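Local atomic coordinates of FAD dependent oxidoreductase (Chelativorans sp. BNC1, PDB entry 6PXS), a protein that oxidises iminodiacetate, an intermediate linked to EDTA breakdown, as an FAD-dependent oxidase of the DadA family. Residues G7-L11 with G35-L39; D56-L60 with E361-P365; L131-L135 with W240-L244; A148-G152 with L252-R258; I316-V320 with L346-V351. All blocks are in the same frame, centred on the assembly; numbering follows the deposited sequence.

Interaction 1: residues G7-L11 with G35-L39; sequences GAGIL and GKATL. With FAD (flavin-adenine dinucleotide), chain E.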
# COMPACT_ATOMS: atom_id res chain seq x y z
N GLY A 7 -3.19 20.56 15.87
CA GLY A 7 -3.63 19.18 15.87
C GLY A 7 -5.10 19.05 15.50
O GLY A 7 -5.96 19.63 16.16
N ALA A 8 -5.39 18.29 14.45
CA ALA A 8 -6.75 18.17 13.95
C ALA A 8 -7.24 16.73 14.03
O ALA A 8 -7.83 16.21 13.07
CB ALA A 8 -6.84 18.67 12.51
N GLY A 9 -7.00 16.08 15.16
CA GLY A 9 -7.62 14.80 15.43
C GLY A 9 -9.07 14.97 15.78
O GLY A 9 -9.70 16.00 15.49
N ILE A 10 -9.63 13.95 16.42
CA ILE A 10 -11.03 14.02 16.80
C ILE A 10 -11.24 15.17 17.78
O ILE A 10 -12.31 15.80 17.78
CB ILE A 10 -11.50 12.68 17.40
CG1 ILE A 10 -13.01 12.71 17.64
CG2 ILE A 10 -10.78 12.39 18.71
CD1 ILE A 10 -13.83 12.85 16.38
N LEU A 11 -10.24 15.48 18.60
CA LEU A 11 -10.42 16.51 19.62
C LEU A 11 -10.23 17.90 19.03
O LEU A 11 -11.08 18.79 19.23
CB LEU A 11 -9.44 16.28 20.77
CG LEU A 11 -9.62 17.19 22.00
CD1 LEU A 11 -11.02 17.07 22.57
CD2 LEU A 11 -8.58 16.86 23.06
N GLY A 35 0.69 7.38 12.48
CA GLY A 35 0.14 6.87 13.72
C GLY A 35 -0.92 7.74 14.34
O GLY A 35 -1.26 7.53 15.51
N LYS A 36 -1.44 8.73 13.61
CA LYS A 36 -2.51 9.58 14.12
C LYS A 36 -3.62 8.73 14.73
O LYS A 36 -4.20 7.88 14.05
CB LYS A 36 -3.05 10.46 12.99
CG LYS A 36 -4.14 11.43 13.41
CD LYS A 36 -4.50 12.37 12.26
CE LYS A 36 -5.60 13.34 12.66
NZ LYS A 36 -5.92 14.30 11.57
N ALA A 37 -3.90 8.96 16.01
CA ALA A 37 -4.80 8.08 16.75
C ALA A 37 -6.18 8.03 16.10
O ALA A 37 -6.78 6.95 15.99
CB ALA A 37 -4.91 8.53 18.20
N THR A 38 -6.71 9.18 15.68
CA THR A 38 -8.06 9.21 15.14
C THR A 38 -8.19 8.35 13.89
O THR A 38 -9.26 7.78 13.64
CB THR A 38 -8.47 10.65 14.84
OG1 THR A 38 -8.39 11.43 16.04
CG2 THR A 38 -9.90 10.70 14.31
N LEU A 39 -7.13 8.23 13.10
CA LEU A 39 -7.18 7.43 11.88
C LEU A 39 -7.18 5.94 12.15
O LEU A 39 -7.49 5.16 11.24
CB LEU A 39 -6.00 7.77 10.97
CG LEU A 39 -5.76 9.24 10.64
CD1 LEU A 39 -4.57 9.35 9.69
CD2 LEU A 39 -6.99 9.90 10.03
PA FAD E . -4.72 12.54 17.42
O1A FAD E . -3.46 11.76 17.31
O2A FAD E . -5.90 11.95 16.64
O5B FAD E . -4.51 14.04 16.99
C5B FAD E . -3.22 14.67 17.08
C4B FAD E . -2.98 15.46 15.82
O4B FAD E . -2.13 16.60 16.12
C3B FAD E . -2.29 14.69 14.70
O3B FAD E . -2.86 15.01 13.44
C2B FAD E . -0.84 15.16 14.80
O2B FAD E . -0.15 15.06 13.57
C1B FAD E . -1.06 16.62 15.20
N9A FAD E . 0.09 17.25 15.84
C8A FAD E . 0.75 16.84 16.96
N7A FAD E . 1.75 17.61 17.31
C5A FAD E . 1.75 18.60 16.34
C6A FAD E . 2.57 19.73 16.13
N6A FAD E . 3.59 20.06 16.92
N1A FAD E . 2.30 20.51 15.07
C2A FAD E . 1.28 20.19 14.27
N3A FAD E . 0.44 19.15 14.37
C4A FAD E . 0.73 18.39 15.43
N1 FAD E . -11.53 5.52 21.46
C2 FAD E . -12.84 5.19 21.65
O2 FAD E . -13.63 5.96 22.21
N3 FAD E . -13.31 3.96 21.22
C4 FAD E . -12.57 2.98 20.58
O4 FAD E . -13.10 1.93 20.24
C4X FAD E . -11.18 3.34 20.38
N5 FAD E . -10.40 2.48 19.79
C5X FAD E . -9.07 2.82 19.60
C6 FAD E . -8.23 1.91 18.97
C7 FAD E . -6.89 2.20 18.75
C7M FAD E . -6.01 1.19 18.06
C8 FAD E . -6.37 3.43 19.17
C8M FAD E . -4.92 3.78 18.95
C9 FAD E . -7.21 4.35 19.80
C9A FAD E . -8.55 4.05 20.02
N10 FAD E . -9.43 4.96 20.65
C10 FAD E . -10.75 4.63 20.86
C1' FAD E . -8.94 6.26 21.13
C2' FAD E . -9.01 7.36 20.07
O2' FAD E . -8.65 6.84 18.79
C3' FAD E . -8.05 8.49 20.45
O3' FAD E . -8.13 8.72 21.85
C4' FAD E . -8.30 9.81 19.73
O4' FAD E . -8.23 9.58 18.32
C5' FAD E . -7.29 10.86 20.13
O5' FAD E . -7.51 12.05 19.35
P FAD E . -6.53 13.28 19.45
O1P FAD E . -6.33 13.64 20.93
O2P FAD E . -6.94 14.40 18.57
O3P FAD E . -5.16 12.66 18.94

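Interaction 2: residues D56-L60 with E361-P365; sequences DWYLL and ERYSP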
# COMPACT_ATOMS: atom_id res chain seq x y z
N ASP A 56 -14.15 11.12 37.88
CA ASP A 56 -13.72 12.25 37.06
C ASP A 56 -13.70 11.88 35.59
O ASP A 56 -14.12 12.68 34.73
CB ASP A 56 -12.34 12.73 37.51
CG ASP A 56 -12.34 13.27 38.92
OD1 ASP A 56 -13.37 13.82 39.35
OD2 ASP A 56 -11.30 13.14 39.61
N TRP A 57 -13.23 10.68 35.26
CA TRP A 57 -13.18 10.26 33.87
C TRP A 57 -14.54 9.78 33.38
O TRP A 57 -14.93 10.09 32.25
CB TRP A 57 -12.13 9.15 33.69
CG TRP A 57 -12.30 8.39 32.42
CD1 TRP A 57 -11.91 8.78 31.17
CD2 TRP A 57 -12.89 7.10 32.26
NE1 TRP A 57 -12.23 7.82 30.25
CE2 TRP A 57 -12.83 6.77 30.90
CE3 TRP A 57 -13.46 6.18 33.15
CZ2 TRP A 57 -13.33 5.57 30.39
CZ3 TRP A 57 -13.96 4.99 32.65
CH2 TRP A 57 -13.88 4.69 31.29
N TYR A 58 -15.27 9.03 34.20
CA TYR A 58 -16.54 8.48 33.75
C TYR A 58 -17.56 9.57 33.46
O TYR A 58 -18.40 9.42 32.57
CB TYR A 58 -17.09 7.50 34.78
CG TYR A 58 -18.37 6.82 34.33
CD1 TYR A 58 -18.33 5.79 33.40
CD2 TYR A 58 -19.60 7.20 34.84
CE1 TYR A 58 -19.49 5.17 32.97
CE2 TYR A 58 -20.76 6.59 34.42
CZ TYR A 58 -20.70 5.57 33.49
OH TYR A 58 -21.86 4.95 33.08
N LEU A 59 -17.51 10.68 34.21
CA LEU A 59 -18.45 11.77 33.99
C LEU A 59 -18.46 12.19 32.52
O LEU A 59 -19.53 12.35 31.92
CB LEU A 59 -18.10 12.95 34.89
CG LEU A 59 -18.93 14.22 34.70
CD1 LEU A 59 -20.42 13.92 34.76
CD2 LEU A 59 -18.55 15.25 35.75
N LEU A 60 -17.28 12.36 31.93
CA LEU A 60 -17.20 12.75 30.53
C LEU A 60 -17.44 11.57 29.60
O LEU A 60 -17.93 11.77 28.48
CB LEU A 60 -15.83 13.37 30.24
CG LEU A 60 -15.48 14.61 31.07
CD1 LEU A 60 -14.04 15.03 30.81
CD2 LEU A 60 -16.44 15.74 30.74
N GLU A 361 -12.29 22.14 36.75
CA GLU A 361 -11.14 22.23 37.65
C GLU A 361 -10.47 20.87 37.80
O GLU A 361 -9.24 20.78 37.89
CB GLU A 361 -11.57 22.77 39.01
CG GLU A 361 -12.26 24.12 38.98
CD GLU A 361 -13.76 24.01 38.76
OE1 GLU A 361 -14.18 23.82 37.60
OE2 GLU A 361 -14.51 24.09 39.76
N ARG A 362 -11.26 19.80 37.84
CA ARG A 362 -10.72 18.45 38.01
C ARG A 362 -9.92 17.96 36.81
O ARG A 362 -9.31 16.89 36.90
CB ARG A 362 -11.87 17.47 38.29
CG ARG A 362 -12.30 17.43 39.75
CD ARG A 362 -11.35 16.59 40.58
NE ARG A 362 -11.76 16.50 41.98
CZ ARG A 362 -12.73 15.71 42.42
NH1 ARG A 362 -13.39 14.92 41.58
NH2 ARG A 362 -13.03 15.70 43.71
N TYR A 363 -9.91 18.70 35.71
CA TYR A 363 -9.19 18.30 34.51
C TYR A 363 -8.14 19.31 34.06
O TYR A 363 -7.46 19.07 33.07
CB TYR A 363 -10.16 18.06 33.35
CG TYR A 363 -11.38 17.25 33.72
CD1 TYR A 363 -11.31 15.87 33.87
CD2 TYR A 363 -12.61 17.86 33.91
CE1 TYR A 363 -12.42 15.12 34.21
CE2 TYR A 363 -13.73 17.12 34.25
CZ TYR A 363 -13.63 15.76 34.40
OH TYR A 363 -14.75 15.03 34.73
N SER A 364 -8.00 20.43 34.76
CA SER A 364 -7.10 21.48 34.29
C SER A 364 -5.66 20.97 34.26
O SER A 364 -5.26 20.18 35.13
CB SER A 364 -7.20 22.71 35.20
OG SER A 364 -6.55 22.49 36.43
N PRO A 365 -4.86 21.40 33.28
CA PRO A 365 -3.44 21.02 33.29
C PRO A 365 -2.67 21.71 34.40
O PRO A 365 -3.24 22.52 35.14
CB PRO A 365 -2.96 21.45 31.90
CG PRO A 365 -3.87 22.56 31.52
CD PRO A 365 -5.21 22.23 32.12

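Interaction 3: residues L131-L135 with W240-L244; sequences LFPPL and WPVVL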
# COMPACT_ATOMS: atom_id res chain seq x y z
N LEU A 131 -27.18 -12.91 16.90
CA LEU A 131 -26.94 -11.53 16.50
C LEU A 131 -25.56 -11.31 15.91
O LEU A 131 -25.39 -10.42 15.07
CB LEU A 131 -27.11 -10.59 17.71
CG LEU A 131 -28.51 -10.56 18.33
CD1 LEU A 131 -28.48 -9.89 19.69
CD2 LEU A 131 -29.49 -9.85 17.40
N PHE A 132 -24.57 -12.11 16.32
CA PHE A 132 -23.20 -12.04 15.80
C PHE A 132 -22.81 -13.45 15.38
O PHE A 132 -22.17 -14.19 16.15
CB PHE A 132 -22.24 -11.46 16.84
CG PHE A 132 -21.10 -10.68 16.25
CD1 PHE A 132 -19.90 -11.31 15.94
CD2 PHE A 132 -21.22 -9.32 16.00
CE1 PHE A 132 -18.85 -10.59 15.40
CE2 PHE A 132 -20.17 -8.60 15.46
CZ PHE A 132 -18.98 -9.24 15.16
N PRO A 133 -23.19 -13.87 14.17
CA PRO A 133 -23.07 -15.28 13.78
C PRO A 133 -21.71 -15.88 14.10
O PRO A 133 -21.65 -17.00 14.65
CB PRO A 133 -23.33 -15.25 12.27
CG PRO A 133 -24.24 -14.08 12.09
CD PRO A 133 -23.81 -13.06 13.12
N PRO A 134 -20.60 -15.22 13.77
CA PRO A 134 -19.30 -15.87 13.96
C PRO A 134 -18.97 -16.22 15.41
O PRO A 134 -17.98 -16.93 15.64
CB PRO A 134 -18.30 -14.86 13.39
CG PRO A 134 -19.02 -13.58 13.32
CD PRO A 134 -20.46 -13.92 13.09
N LEU A 135 -19.76 -15.77 16.38
CA LEU A 135 -19.49 -16.11 17.77
C LEU A 135 -19.73 -17.60 18.03
O LEU A 135 -20.37 -18.30 17.24
CB LEU A 135 -20.37 -15.28 18.71
CG LEU A 135 -20.03 -13.80 18.89
CD1 LEU A 135 -21.03 -13.15 19.82
CD2 LEU A 135 -18.61 -13.62 19.41
N TRP A 240 -25.08 -6.02 12.77
CA TRP A 240 -24.35 -6.75 13.79
C TRP A 240 -23.99 -5.81 14.95
O TRP A 240 -23.60 -4.67 14.72
CB TRP A 240 -23.08 -7.36 13.21
CG TRP A 240 -23.34 -8.50 12.28
CD1 TRP A 240 -24.55 -8.87 11.75
CD2 TRP A 240 -22.38 -9.43 11.77
NE1 TRP A 240 -24.39 -9.97 10.94
CE2 TRP A 240 -23.07 -10.33 10.94
CE3 TRP A 240 -21.00 -9.58 11.95
CZ2 TRP A 240 -22.42 -11.38 10.28
CZ3 TRP A 240 -20.36 -10.62 11.29
CH2 TRP A 240 -21.07 -11.50 10.46
N PRO A 241 -24.11 -6.28 16.19
CA PRO A 241 -23.82 -5.42 17.34
C PRO A 241 -22.32 -5.36 17.63
O PRO A 241 -21.50 -5.96 16.94
CB PRO A 241 -24.58 -6.11 18.47
CG PRO A 241 -24.51 -7.55 18.12
CD PRO A 241 -24.59 -7.61 16.61
N VAL A 242 -21.99 -4.60 18.67
CA VAL A 242 -20.63 -4.57 19.20
C VAL A 242 -20.45 -5.74 20.16
O VAL A 242 -21.41 -6.22 20.77
CB VAL A 242 -20.36 -3.22 19.89
CG1 VAL A 242 -18.95 -3.18 20.45
CG2 VAL A 242 -20.59 -2.07 18.91
N VAL A 243 -19.21 -6.20 20.30
CA VAL A 243 -18.87 -7.30 21.19
C VAL A 243 -17.80 -6.82 22.15
O VAL A 243 -16.79 -6.25 21.72
CB VAL A 243 -18.40 -8.54 20.42
CG1 VAL A 243 -18.12 -9.69 21.37
CG2 VAL A 243 -19.44 -8.95 19.38
N LEU A 244 -18.01 -7.05 23.45
CA LEU A 244 -17.10 -6.62 24.50
C LEU A 244 -16.78 -7.81 25.40
O LEU A 244 -17.46 -8.04 26.41
CB LEU A 244 -17.71 -5.48 25.32
CG LEU A 244 -18.20 -4.26 24.52
CD1 LEU A 244 -18.85 -3.25 25.45
CD2 LEU A 244 -17.06 -3.62 23.76

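Interaction 4: residues A148-G152 with L252-R258; sequences ARVDG and LAFDDSR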
# COMPACT_ATOMS: atom_id res chain seq x y z
N ALA A 148 -23.39 1.63 20.47
CA ALA A 148 -23.26 2.04 19.08
C ALA A 148 -21.80 2.02 18.67
O ALA A 148 -20.90 1.86 19.50
CB ALA A 148 -23.85 3.44 18.86
N ARG A 149 -21.57 2.20 17.37
CA ARG A 149 -20.22 2.30 16.82
C ARG A 149 -20.19 3.44 15.82
O ARG A 149 -21.23 3.99 15.43
CB ARG A 149 -19.77 0.98 16.17
CG ARG A 149 -20.81 0.28 15.30
CD ARG A 149 -20.96 0.91 13.92
NE ARG A 149 -21.74 0.05 13.02
CZ ARG A 149 -22.13 0.40 11.80
NH1 ARG A 149 -21.83 1.59 11.31
NH2 ARG A 149 -22.84 -0.46 11.07
N VAL A 150 -18.98 3.81 15.40
CA VAL A 150 -18.78 4.93 14.48
C VAL A 150 -17.40 4.80 13.87
O VAL A 150 -16.51 4.15 14.43
CB VAL A 150 -18.96 6.29 15.20
CG1 VAL A 150 -17.93 6.43 16.32
CG2 VAL A 150 -18.84 7.43 14.21
N ASP A 151 -17.20 5.42 12.70
CA ASP A 151 -15.89 5.49 12.06
C ASP A 151 -15.20 6.76 12.55
O ASP A 151 -15.57 7.87 12.16
CB ASP A 151 -16.03 5.48 10.54
CG ASP A 151 -14.70 5.36 9.83
OD1 ASP A 151 -13.71 5.95 10.30
OD2 ASP A 151 -14.64 4.66 8.79
N GLY A 152 -14.18 6.59 13.39
CA GLY A 152 -13.52 7.74 13.98
C GLY A 152 -13.01 8.73 12.95
O GLY A 152 -13.18 9.94 13.10
N LEU A 252 -16.09 -5.15 16.34
CA LEU A 252 -17.32 -4.55 15.85
C LEU A 252 -17.39 -4.75 14.34
O LEU A 252 -16.44 -5.24 13.72
CB LEU A 252 -17.39 -3.05 16.20
CG LEU A 252 -16.27 -2.16 15.67
CD1 LEU A 252 -16.66 -0.69 15.77
CD2 LEU A 252 -14.96 -2.41 16.41
N ALA A 253 -18.52 -4.36 13.76
CA ALA A 253 -18.77 -4.55 12.34
C ALA A 253 -19.27 -3.26 11.72
O ALA A 253 -19.93 -2.45 12.38
CB ALA A 253 -19.80 -5.66 12.09
N PHE A 254 -18.95 -3.07 10.44
CA PHE A 254 -19.43 -1.94 9.66
C PHE A 254 -20.23 -2.45 8.46
O PHE A 254 -20.29 -3.65 8.19
CB PHE A 254 -18.26 -1.06 9.20
CG PHE A 254 -17.58 -0.33 10.32
CD1 PHE A 254 -18.21 0.72 10.97
CD2 PHE A 254 -16.30 -0.69 10.73
CE1 PHE A 254 -17.59 1.40 12.00
CE2 PHE A 254 -15.68 -0.01 11.76
CZ PHE A 254 -16.32 1.03 12.40
N ASP A 255 -20.84 -1.50 7.75
CA ASP A 255 -21.83 -1.87 6.73
C ASP A 255 -21.22 -2.67 5.59
O ASP A 255 -21.84 -3.61 5.08
CB ASP A 255 -22.51 -0.61 6.19
CG ASP A 255 -23.55 -0.04 7.14
OD1 ASP A 255 -24.13 -0.81 7.92
OD2 ASP A 255 -23.78 1.19 7.09
N ASP A 256 -20.00 -2.32 5.17
CA ASP A 256 -19.42 -2.95 3.99
C ASP A 256 -18.75 -4.27 4.34
O ASP A 256 -17.57 -4.48 4.02
CB ASP A 256 -18.43 -2.01 3.31
CG ASP A 256 -17.95 -2.52 1.96
OD1 ASP A 256 -18.33 -3.66 1.59
OD2 ASP A 256 -17.21 -1.80 1.27
N SER A 257 -19.48 -5.17 4.99
CA SER A 257 -19.00 -6.53 5.26
C SER A 257 -17.64 -6.51 5.95
O SER A 257 -16.80 -7.39 5.74
CB SER A 257 -18.93 -7.35 3.97
OG SER A 257 -20.17 -7.35 3.29
N ARG A 258 -17.41 -5.50 6.80
CA ARG A 258 -16.14 -5.30 7.46
C ARG A 258 -16.28 -5.54 8.95
O ARG A 258 -17.25 -5.10 9.57
CB ARG A 258 -15.62 -3.88 7.20
CG ARG A 258 -14.17 -3.66 7.60
CD ARG A 258 -13.66 -2.31 7.11
NE ARG A 258 -14.37 -1.19 7.71
CZ ARG A 258 -14.11 0.09 7.46
NH1 ARG A 258 -13.14 0.42 6.62
NH2 ARG A 258 -14.82 1.04 8.05

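Interaction 5: residues I316-V320 with L346-V351; sequences ILGRV and LLAGVV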
# COMPACT_ATOMS: atom_id res chain seq x y z
N ILE A 316 -7.15 15.85 30.23
CA ILE A 316 -6.58 17.15 30.58
C ILE A 316 -7.28 18.18 29.71
O ILE A 316 -7.09 18.20 28.49
CB ILE A 316 -5.06 17.19 30.37
CG1 ILE A 316 -4.37 16.17 31.28
CG2 ILE A 316 -4.53 18.59 30.63
CD1 ILE A 316 -2.87 16.07 31.09
N LEU A 317 -8.09 19.04 30.34
CA LEU A 317 -8.85 20.05 29.62
C LEU A 317 -8.87 21.33 30.44
O LEU A 317 -9.15 21.30 31.64
CB LEU A 317 -10.28 19.58 29.35
CG LEU A 317 -10.44 18.20 28.71
CD1 LEU A 317 -11.91 17.80 28.72
CD2 LEU A 317 -9.90 18.18 27.30
N GLY A 318 -8.59 22.45 29.79
CA GLY A 318 -8.70 23.76 30.41
C GLY A 318 -7.49 24.63 30.13
O GLY A 318 -6.49 24.20 29.56
N ARG A 319 -7.61 25.88 30.55
CA ARG A 319 -6.54 26.85 30.37
C ARG A 319 -5.33 26.48 31.21
O ARG A 319 -5.44 25.85 32.27
CB ARG A 319 -7.02 28.25 30.73
CG ARG A 319 -7.99 28.84 29.73
CD ARG A 319 -8.41 30.25 30.10
NE ARG A 319 -9.19 30.88 29.04
CZ ARG A 319 -8.67 31.38 27.93
NH1 ARG A 319 -7.36 31.34 27.72
NH2 ARG A 319 -9.46 31.93 27.01
N VAL A 320 -4.16 26.89 30.74
CA VAL A 320 -2.91 26.60 31.43
C VAL A 320 -2.71 27.64 32.53
O VAL A 320 -2.71 28.85 32.23
CB VAL A 320 -1.72 26.57 30.46
CG1 VAL A 320 -0.42 26.32 31.21
CG2 VAL A 320 -1.94 25.51 29.40
N LEU A 346 -16.45 21.42 25.10
CA LEU A 346 -15.97 22.06 26.32
C LEU A 346 -14.84 23.03 26.03
O LEU A 346 -14.85 24.17 26.51
CB LEU A 346 -15.52 20.99 27.32
CG LEU A 346 -16.58 20.43 28.27
CD1 LEU A 346 -17.91 20.23 27.57
CD2 LEU A 346 -16.09 19.13 28.88
N LEU A 347 -13.86 22.60 25.24
CA LEU A 347 -12.74 23.49 24.90
C LEU A 347 -13.24 24.76 24.24
O LEU A 347 -12.74 25.86 24.53
CB LEU A 347 -11.75 22.75 24.00
CG LEU A 347 -11.04 21.56 24.64
CD1 LEU A 347 -10.21 20.81 23.61
CD2 LEU A 347 -10.16 22.01 25.80
N ALA A 348 -14.22 24.64 23.34
CA ALA A 348 -14.78 25.82 22.69
C ALA A 348 -15.26 26.84 23.72
O ALA A 348 -14.87 28.01 23.69
CB ALA A 348 -15.93 25.41 21.77
N GLY A 349 -16.10 26.39 24.66
CA GLY A 349 -16.59 27.30 25.68
C GLY A 349 -15.48 27.92 26.50
O GLY A 349 -15.53 29.11 26.84
N VAL A 350 -14.45 27.13 26.82
CA VAL A 350 -13.35 27.63 27.63
C VAL A 350 -12.69 28.84 26.96
O VAL A 350 -12.63 29.93 27.53
CB VAL A 350 -12.32 26.52 27.89
CG1 VAL A 350 -11.03 27.10 28.45
CG2 VAL A 350 -12.90 25.49 28.84
N VAL A 351 -12.20 28.64 25.74
CA VAL A 351 -11.45 29.69 25.06
C VAL A 351 -12.30 30.93 24.84
O VAL A 351 -11.79 32.05 24.81
CB VAL A 351 -10.86 29.15 23.75
CG1 VAL A 351 -11.96 28.67 22.82
CG2 VAL A 351 -10.01 30.21 23.06

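Interaction 1: residues G7-L11 with G35-L39
Gly7 opens the turn after strand 3-6 with its CA 3.0 Å from O4B of the FAD; a CB there would clash with that ribose oxygen, and the positive phi of 99° also calls for glycine. Ala8 offers its carbonyl across the contact: Lys36 NZ, at the end of a fully extended side chain, donates to Ala8 O at 3.1 Å. Gly9 is the N-cap of helix 10-20, its CA 3.2 Å from FAD O2P and 3.5 Å from Thr38 OG1, which leaves no room for a side chain. Gly7, Gly9 and Gly12 fit the GxGxxG pattern of a Rossmann-type dinucleotide-binding fold, here running from strand into helix beside the pyrophosphate. Ile10 N then donates to Thr38 OG1 (2.8 Å, 148°), and that same hydroxyl donates to FAD O2A at 2.6 Å. Thr38 N binds FAD O2A at 3.0 Å and Ala37 N binds FAD O1A at 3.1 Å. From the other segment, Leu11 N reaches FAD O2P only weakly, at 3.5 Å.

Interaction 2: residues D56-L60 with E361-P365
Two very short polar contacts, both made by Asp56, lead this interface. Arg362 NH1 meets Asp56 OD1 at 2.5 Å in a hydrogen-bonded salt bridge, with the carboxylate oxygen at the edge of the guanidinium and near its plane. Tyr363 OH donates to Asp56 O at 2.4 Å, the backbone carbonyl lying near the plane of the phenol ring. At 2.84 Å resolution the exact lengths of these very short bonds should not be pressed. Asp56 thus engages two consecutive residues of the 361-365 segment, one through its side chain and one through its main chain.

Further along helix 55-76, packing takes over. Leu60 CD1 sits over one face of the Tyr363 ring, 3.9 Å from its centroid and 20° off the normal, a CH-pi contact whose closest pair is Leu60 CD1 to Tyr363 CZ at 3.7 Å. Leu59 CB approaches Tyr363 OH at 3.9 Å. Tyr363 accordingly has the largest area covered, 96 Å², against 77 Å² for Asp56. Backbone hydrogen bonding of Tyr363 to Leu317 ties the segment to strand 316-317, so the contact docks helix 55-76 against the loop after helix 336-352, which is bonded to the edge of the Rossmann-type sheet within this chain.

Interaction 3: residues L131-L135 with W240-L244
Trp240 and Phe132, with 90 and 77 Å² covered, form the centre of a contact in which side-chain packing predominates. Their rings meet edge-to-face: the edge of Trp240 points to the face of Phe132, with the planes at 57° and the centroid of the Trp240 six-membered ring 4.9 Å from that of Phe132. The closest pair is Phe132 CE2 to Trp240 CE3, at 3.7 Å. On the opposite face of Phe132, Val243 CG2 lies 3.9 Å from the centroid and only 11° off the normal, a CH-pi contact, so the phenyl ring is held between an indole and a methyl group. Val243, the third largest contributor at 56 Å², also reaches Leu135 CD2 with its CG1 at 4.4 Å.

The indole is covered in turn by a type I beta turn from Phe132 to Leu135, closed by Leu135 N to Phe132 O at 2.9 Å. Pro133 CD stands over the Trp240 six-membered ring, 3.9 Å from its centroid, while Pro134 CD comes within 3.6 Å of Trp240 CH2. Thus the loop between helix 127-131 and strand 141-144 rests on the start of strand 242-244, with Leu91 of strand 90-93 and Met251 of strand 251-254 adjoining the same apolar cluster.

Interaction 4: residues A148-G152 with L252-R258
Arg149 contributes the most area here, 108 Å², and most of its polar ends can be accounted for. Its NH2 gives a weak hydrogen bond to Asp255 OD1 at 3.4 Å (150°), part of a salt bridge, while its NH1 donates to the carbonyl of Gly84, its strongest polar partner. Arg149 NE lies 3.2 Å from Ala253 O, but the angle is too poor for a hydrogen bond. The guanidinium also has Phe254 CD1 over one face, 3.7 Å from Arg149 NH1.

The second ion pair is looser: Asp151 OD2 to Arg258 NH2 measures 3.7 Å, a long salt bridge. The other carboxylate oxygen, Asp151 OD1, caps the N-terminus of helix 152-164 through weak bonds to the Arg153 and Leu154 amides. Within 252-258, Phe254 N donates to Arg258 O at 2.8 Å, pairing the two strands at the hairpin whose turn holds Asp256. That side chain forms salt bridges with Arg153 and Arg161 of a neighbouring subunit, so the turn also takes part in assembly.

Apolar contact comes from Leu252 CD1, 3.6 Å from Arg149 CB. The hairpin of strands 251-254 and 258-261 therefore packs against strand 148-149, which pairs with strand 44-45, and against the segment leading into helix 152-164.

Interaction 5: residues I316-V320 with L346-V351
The chain turns a corner at Gly318 (phi/psi 134/173°), just after Ile316 and Leu317 in the strand; at these angles a CB would be jammed against the preceding carbonyl oxygen. Residues 346-351 are regular helix, as the bonds from Val350 N to Leu346 O (3.0 Å) and from Val351 N to Leu347 O (3.1 Å) attest. The backbones come nearest at Gly318 and Val350, whose CA atoms are 6.7 Å apart.

Before the corner, Leu317 points its CA-to-CB bond at the helix and touches two leucines, one with each methyl: Leu317 CD2 to Leu347 CD2 is 4.1 Å, and Leu317 CD1 to Leu346 CD2 is 4.4 Å. Leu347 CD2 also comes within 4.3 Å of Gly318 N. Helix 336-352 thereby covers the antiparallel edge strand of the mixed Rossmann-type sheet, strand 316-317 lying next to 326-330; the helix follows a second glycine-rich turn, Gly331, Gly333 and Gly336, of which Gly333 and Gly336 bind FAD.

Past the corner, Arg319 packs its CG against Val350 CG1 at 3.7 Å. Its guanidinium ends with NH2 3.2 Å from Val351 O, and NH1 forms a salt bridge with Glu198 of the central strand 198-201. Val351 touches Glu198 and Ile200 of that strand as well as Leu19 of helix 10-20.

Interaction 1 is the one that grips the FAD directly, and two others touch it: Thr38 CG2 packs on Gly152 O of interaction 4 at 3.6 Å, and Leu11 CD1 on Leu347 CD1 of interaction 5 at 4.0 Å. Interactions 2 and 5, centres 11 Å apart, share the edge of the sheet, with a probable hydrogen bond between Tyr363 O and Leu317 N at 2.8 Å. Interactions 3 and 4, centres 12 Å apart, meet through Trp240 CB and Ala253 CB at 3.9 Å, and lie across the chain's centre from interaction 5. The Leu252 side chain lies about 6 Å from FAD, and that of Val243 about 12 Å.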